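Local coordinates for protein hydrazine synthase subunit beta (Candidatus Kuenenia stuttgartiensis, PDB 5C2V) that forms, with the alpha and gamma subunits, the complex that condenses nitric oxide with ammonium to hydrazine, and may modulate transport of the hydroxylamine intermediate, at residues Phe16-Pro22 and Glu58-Pro64; His35-Phe39 and Glu50-Gln56. The contacts are given in a common frame with arbitrary orientation. Residue numbers count along the deposited sequence, not the author numbering.

Contact 1: residues Phe16-Pro22 and Glu58-Pro64; sequences FHITMSP and EASAVTP
Strands 16-20 and 58-62 run side by side in nearly the same direction (12° between axes, closest approach 5.7 Å), as first strands of successive blades of a beta-propeller do. Both are extended from H17 and A59 on, while F16 and E58, at matching places, have psi near 0°. F16 faces E58 and H17 faces A59, each with CA atoms 5.7 Å apart; farther on, S21 lies nearest V62 (6.2 Å between CA atoms). The strands stack face to face rather than edge to edge. Their backbones hydrogen-bond within their own blades, to strands 26-31 and 68-73, and side chains fill the seam. H17 (chi1 t, chi2 -86°) lays its flat ring over the backbone of A59, whose CA sits 4.1 Å from the ring centroid in a CH-pi contact; the small alanine lets the ring settle there. F16 (t) brings CD2 to 3.6 Å from E58 CG, while the E58 carboxylate is held by W98 and Q32. T19, also t, sets its CG2 3.5 Å from S60 OG and 4.1 Å from V62 CG2. Beyond the strands, P22, a rigid apolar ring, packs its CD 3.9 Å from V62 CG1, and P22 CG approaches P64 O to 3.2 Å.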
# COMPACT_ATOMS: atom_id res chain seq x y z
N PHE B 16 21.43 50.39 -14.75
CA PHE B 16 21.56 49.10 -15.42
C PHE B 16 22.56 48.11 -14.82
O PHE B 16 22.54 46.93 -15.16
CB PHE B 16 21.93 49.35 -16.89
CG PHE B 16 21.48 48.27 -17.82
CD1 PHE B 16 20.15 48.14 -18.15
CD2 PHE B 16 22.40 47.39 -18.37
CE1 PHE B 16 19.73 47.14 -19.01
CE2 PHE B 16 21.99 46.40 -19.23
CZ PHE B 16 20.66 46.27 -19.56
N HIS B 17 23.43 48.58 -13.93
CA HIS B 17 24.54 47.75 -13.46
C HIS B 17 25.08 48.28 -12.14
O HIS B 17 24.89 49.44 -11.80
CB HIS B 17 25.65 47.71 -14.52
CG HIS B 17 26.73 46.70 -14.25
ND1 HIS B 17 27.82 46.97 -13.46
CD2 HIS B 17 26.87 45.43 -14.67
CE1 HIS B 17 28.60 45.91 -13.40
NE2 HIS B 17 28.05 44.95 -14.13
N ILE B 18 25.77 47.42 -11.39
CA ILE B 18 26.40 47.85 -10.15
C ILE B 18 27.63 47.01 -9.83
O ILE B 18 27.70 45.83 -10.16
CB ILE B 18 25.39 47.80 -8.97
CG1 ILE B 18 25.91 48.58 -7.77
CG2 ILE B 18 25.04 46.36 -8.61
CD1 ILE B 18 24.92 48.70 -6.63
N THR B 19 28.62 47.64 -9.19
CA THR B 19 29.81 46.95 -8.74
C THR B 19 30.34 47.63 -7.48
O THR B 19 29.78 48.63 -7.03
CB THR B 19 30.91 46.92 -9.82
OG1 THR B 19 32.03 46.15 -9.35
CG2 THR B 19 31.37 48.33 -10.15
N MET B 20 31.43 47.10 -6.93
CA MET B 20 31.96 47.63 -5.68
C MET B 20 33.48 47.59 -5.67
O MET B 20 34.09 46.69 -6.24
CB MET B 20 31.39 46.84 -4.50
CG MET B 20 31.43 47.57 -3.17
SD MET B 20 30.69 46.59 -1.86
CE MET B 20 30.21 47.86 -0.70
N SER B 21 34.08 48.58 -5.01
CA SER B 21 35.53 48.63 -4.87
C SER B 21 36.01 47.43 -4.06
O SER B 21 35.32 46.97 -3.16
CB SER B 21 35.96 49.94 -4.20
OG SER B 21 35.34 50.10 -2.94
N PRO B 22 37.20 46.91 -4.40
CA PRO B 22 37.78 45.75 -3.71
C PRO B 22 37.99 45.99 -2.22
O PRO B 22 38.13 45.03 -1.46
CB PRO B 22 39.12 45.54 -4.43
CG PRO B 22 39.40 46.84 -5.11
CD PRO B 22 38.07 47.39 -5.49
N GLU B 58 26.32 50.53 -19.92
CA GLU B 58 25.76 49.33 -19.29
C GLU B 58 26.64 48.52 -18.33
O GLU B 58 26.15 47.57 -17.72
CB GLU B 58 25.20 48.43 -20.39
CG GLU B 58 24.02 49.11 -21.04
CD GLU B 58 23.43 48.35 -22.20
OE1 GLU B 58 24.02 47.34 -22.63
OE2 GLU B 58 22.34 48.76 -22.65
N ALA B 59 27.91 48.89 -18.16
CA ALA B 59 28.79 48.09 -17.31
C ALA B 59 30.00 48.87 -16.80
O ALA B 59 30.40 49.86 -17.39
CB ALA B 59 29.26 46.85 -18.07
N SER B 60 30.58 48.39 -15.70
CA SER B 60 31.78 49.00 -15.14
C SER B 60 32.63 48.00 -14.35
O SER B 60 32.11 47.06 -13.75
CB SER B 60 31.40 50.18 -14.25
OG SER B 60 30.53 49.78 -13.21
N ALA B 61 33.94 48.22 -14.35
CA ALA B 61 34.87 47.39 -13.58
C ALA B 61 35.90 48.26 -12.87
O ALA B 61 36.39 49.25 -13.42
CB ALA B 61 35.55 46.38 -14.48
N VAL B 62 36.24 47.88 -11.64
CA VAL B 62 37.18 48.64 -10.83
C VAL B 62 38.57 48.00 -10.82
O VAL B 62 38.69 46.77 -10.78
CB VAL B 62 36.68 48.78 -9.37
CG1 VAL B 62 37.56 49.75 -8.59
CG2 VAL B 62 35.24 49.24 -9.35
N THR B 63 39.61 48.83 -10.88
CA THR B 63 40.98 48.35 -10.77
C THR B 63 41.24 47.83 -9.35
O THR B 63 40.63 48.32 -8.40
CB THR B 63 41.99 49.46 -11.12
OG1 THR B 63 41.82 50.57 -10.23
CG2 THR B 63 41.80 49.93 -12.55
N PRO B 64 42.13 46.84 -9.22
CA PRO B 64 42.46 46.22 -7.92
C PRO B 64 42.83 47.23 -6.83
O PRO B 64 42.51 47.00 -5.66
CB PRO B 64 43.66 45.34 -8.26
CG PRO B 64 43.44 44.95 -9.68
CD PRO B 64 42.82 46.16 -10.33

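Contact 2: residues His35-Phe39 and Glu50-Gln56; sequences HSVTF and EVAVRVQ
Strands 36-39 and 50-52 run antiparallel, their axes 4.6 Å apart at 159°. V37 and V51 form the hydrogen-bonded pair: V37 N to V51 O and V51 N to V37 O are both 2.9 Å. S36-A52 and T38-E50 are non-hydrogen-bonded pairs, with CA atoms 4.4 and 4.5 Å apart. On the face carrying S36, T38, E50 and A52, the chemistry is mostly polar. S36 takes chi1 p and E50 is extended (t, t), so the carboxylate reaches diagonally across the strands and S36 OG donates to E50 OE2 at 2.5 Å; the long, exposed glutamate suits this reach. T38 (m) turns OG1 to N31. V37 and V51 point to the other face, both t, their branched side chains suiting strand and core. F39 (m, chi2 7°) brings its ring end to V51, with CZ 3.7 Å from V51 CG2; that methyl sits over the ring face, 4.0 Å from the centroid, in a CH-pi contact. Past the paired strands, V53 N donates to H35 O (3.3 Å), and V53 (m) places CG1 4.3 Å from V37 CG2. H35 has left-handed backbone angles (54/37); with chi1 m and chi2 -84°, its ring edge meets the departing chain, where ND1 accepts from Q56 N at 3.0 Å and H35 CE1 lies 3.4 Å from V55 CG1. The CA-to-CB bond of R54 points away from 35-39, and its NE makes a salt bridge with E92. Together these contacts form the outer beta hairpin of a four-stranded propeller blade, extended into the connection that leads to the next blade.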
# COMPACT_ATOMS: atom_id res chain seq x y z
N HIS B 35 23.27 58.37 -18.70
CA HIS B 35 24.54 58.53 -19.40
C HIS B 35 25.66 58.94 -18.45
O HIS B 35 26.53 59.74 -18.80
CB HIS B 35 24.40 59.55 -20.53
CG HIS B 35 23.23 59.31 -21.42
ND1 HIS B 35 23.27 58.43 -22.48
CD2 HIS B 35 21.98 59.82 -21.41
CE1 HIS B 35 22.10 58.41 -23.09
NE2 HIS B 35 21.29 59.25 -22.46
N SER B 36 25.63 58.38 -17.24
CA SER B 36 26.61 58.71 -16.21
C SER B 36 26.76 57.56 -15.22
O SER B 36 26.11 56.52 -15.34
CB SER B 36 26.21 59.99 -15.48
OG SER B 36 24.94 59.86 -14.88
N VAL B 37 27.62 57.75 -14.22
CA VAL B 37 27.85 56.75 -13.19
C VAL B 37 27.72 57.36 -11.80
O VAL B 37 28.38 58.35 -11.48
CB VAL B 37 29.23 56.09 -13.32
CG1 VAL B 37 29.51 55.17 -12.14
CG2 VAL B 37 29.34 55.32 -14.63
N THR B 38 26.86 56.77 -10.97
CA THR B 38 26.62 57.27 -9.62
C THR B 38 27.57 56.63 -8.61
O THR B 38 27.72 55.40 -8.58
CB THR B 38 25.17 57.01 -9.18
OG1 THR B 38 24.26 57.59 -10.13
CG2 THR B 38 24.91 57.60 -7.80
N PHE B 39 28.21 57.46 -7.80
CA PHE B 39 29.08 56.99 -6.73
C PHE B 39 28.33 56.96 -5.41
O PHE B 39 27.67 57.94 -5.04
CB PHE B 39 30.33 57.88 -6.60
CG PHE B 39 31.32 57.73 -7.72
CD1 PHE B 39 31.04 56.97 -8.84
CD2 PHE B 39 32.56 58.36 -7.65
CE1 PHE B 39 31.96 56.84 -9.87
CE2 PHE B 39 33.48 58.23 -8.67
CZ PHE B 39 33.18 57.47 -9.78
N GLU B 50 28.14 62.20 -9.10
CA GLU B 50 27.73 61.59 -10.35
C GLU B 50 28.71 61.99 -11.46
O GLU B 50 28.83 63.17 -11.79
CB GLU B 50 26.30 62.02 -10.71
CG GLU B 50 25.72 61.33 -11.93
CD GLU B 50 24.25 61.64 -12.12
OE1 GLU B 50 23.68 62.36 -11.27
OE2 GLU B 50 23.66 61.17 -13.11
N VAL B 51 29.39 61.00 -12.02
CA VAL B 51 30.43 61.26 -13.02
C VAL B 51 29.91 61.02 -14.44
O VAL B 51 29.45 59.93 -14.76
CB VAL B 51 31.67 60.38 -12.78
CG1 VAL B 51 32.72 60.65 -13.85
CG2 VAL B 51 32.23 60.62 -11.39
N ALA B 52 30.01 62.04 -15.28
CA ALA B 52 29.50 61.96 -16.64
C ALA B 52 30.38 61.08 -17.53
O ALA B 52 31.60 61.21 -17.55
CB ALA B 52 29.38 63.35 -17.24
N VAL B 53 29.73 60.18 -18.26
CA VAL B 53 30.39 59.33 -19.24
C VAL B 53 29.68 59.45 -20.58
O VAL B 53 28.78 60.27 -20.74
CB VAL B 53 30.44 57.85 -18.81
CG1 VAL B 53 31.34 57.67 -17.60
CG2 VAL B 53 29.03 57.34 -18.53
N ARG B 54 30.08 58.63 -21.54
CA ARG B 54 29.47 58.65 -22.87
C ARG B 54 28.08 58.01 -22.84
O ARG B 54 27.56 57.66 -21.78
CB ARG B 54 30.36 57.93 -23.88
CG ARG B 54 31.80 58.40 -23.89
CD ARG B 54 31.89 59.92 -23.95
NE ARG B 54 33.28 60.38 -23.99
CZ ARG B 54 33.65 61.63 -23.78
NH1 ARG B 54 32.75 62.56 -23.51
NH2 ARG B 54 34.94 61.96 -23.84
N VAL B 55 27.48 57.89 -24.02
CA VAL B 55 26.08 57.46 -24.14
C VAL B 55 25.82 56.02 -23.71
O VAL B 55 26.50 55.09 -24.16
CB VAL B 55 25.60 57.63 -25.60
CG1 VAL B 55 24.09 57.47 -25.68
CG2 VAL B 55 26.01 58.99 -26.14
N GLN B 56 24.84 55.85 -22.82
CA GLN B 56 24.30 54.55 -22.43
C GLN B 56 25.32 53.58 -21.80
O GLN B 56 25.60 52.52 -22.37
CB GLN B 56 23.67 53.89 -23.67
CG GLN B 56 22.76 52.72 -23.37
CD GLN B 56 22.03 52.24 -24.60
OE1 GLN B 56 21.64 53.03 -25.46
NE2 GLN B 56 21.84 50.94 -24.69

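How the contacts relate
Contact 1 joins two blades near the middle of the propeller, whereas contact 2, farther out (centres 13 Å apart), joins the third and fourth strands of the first blade. The chain leaving contact 2 becomes strand 57-62, one of the two inner strands of contact 1, so the hairpin is nested within the loop that contact 1 closes; Q56 NE2 bonds E58 OE2 across this junction. Both are partly buried: contact 1 is exposed only at P22 and P64, while contact 2 mixes buried V37 and V51, packed on strands 68-73 and 78-83 of the neighbouring blade, with exposed E50, A52, R54 and V55. Contact 1 relies on side chains wedged between unpaired strands, contact 2 on backbone ladder bonds supplemented by side-chain hydrogen bonds.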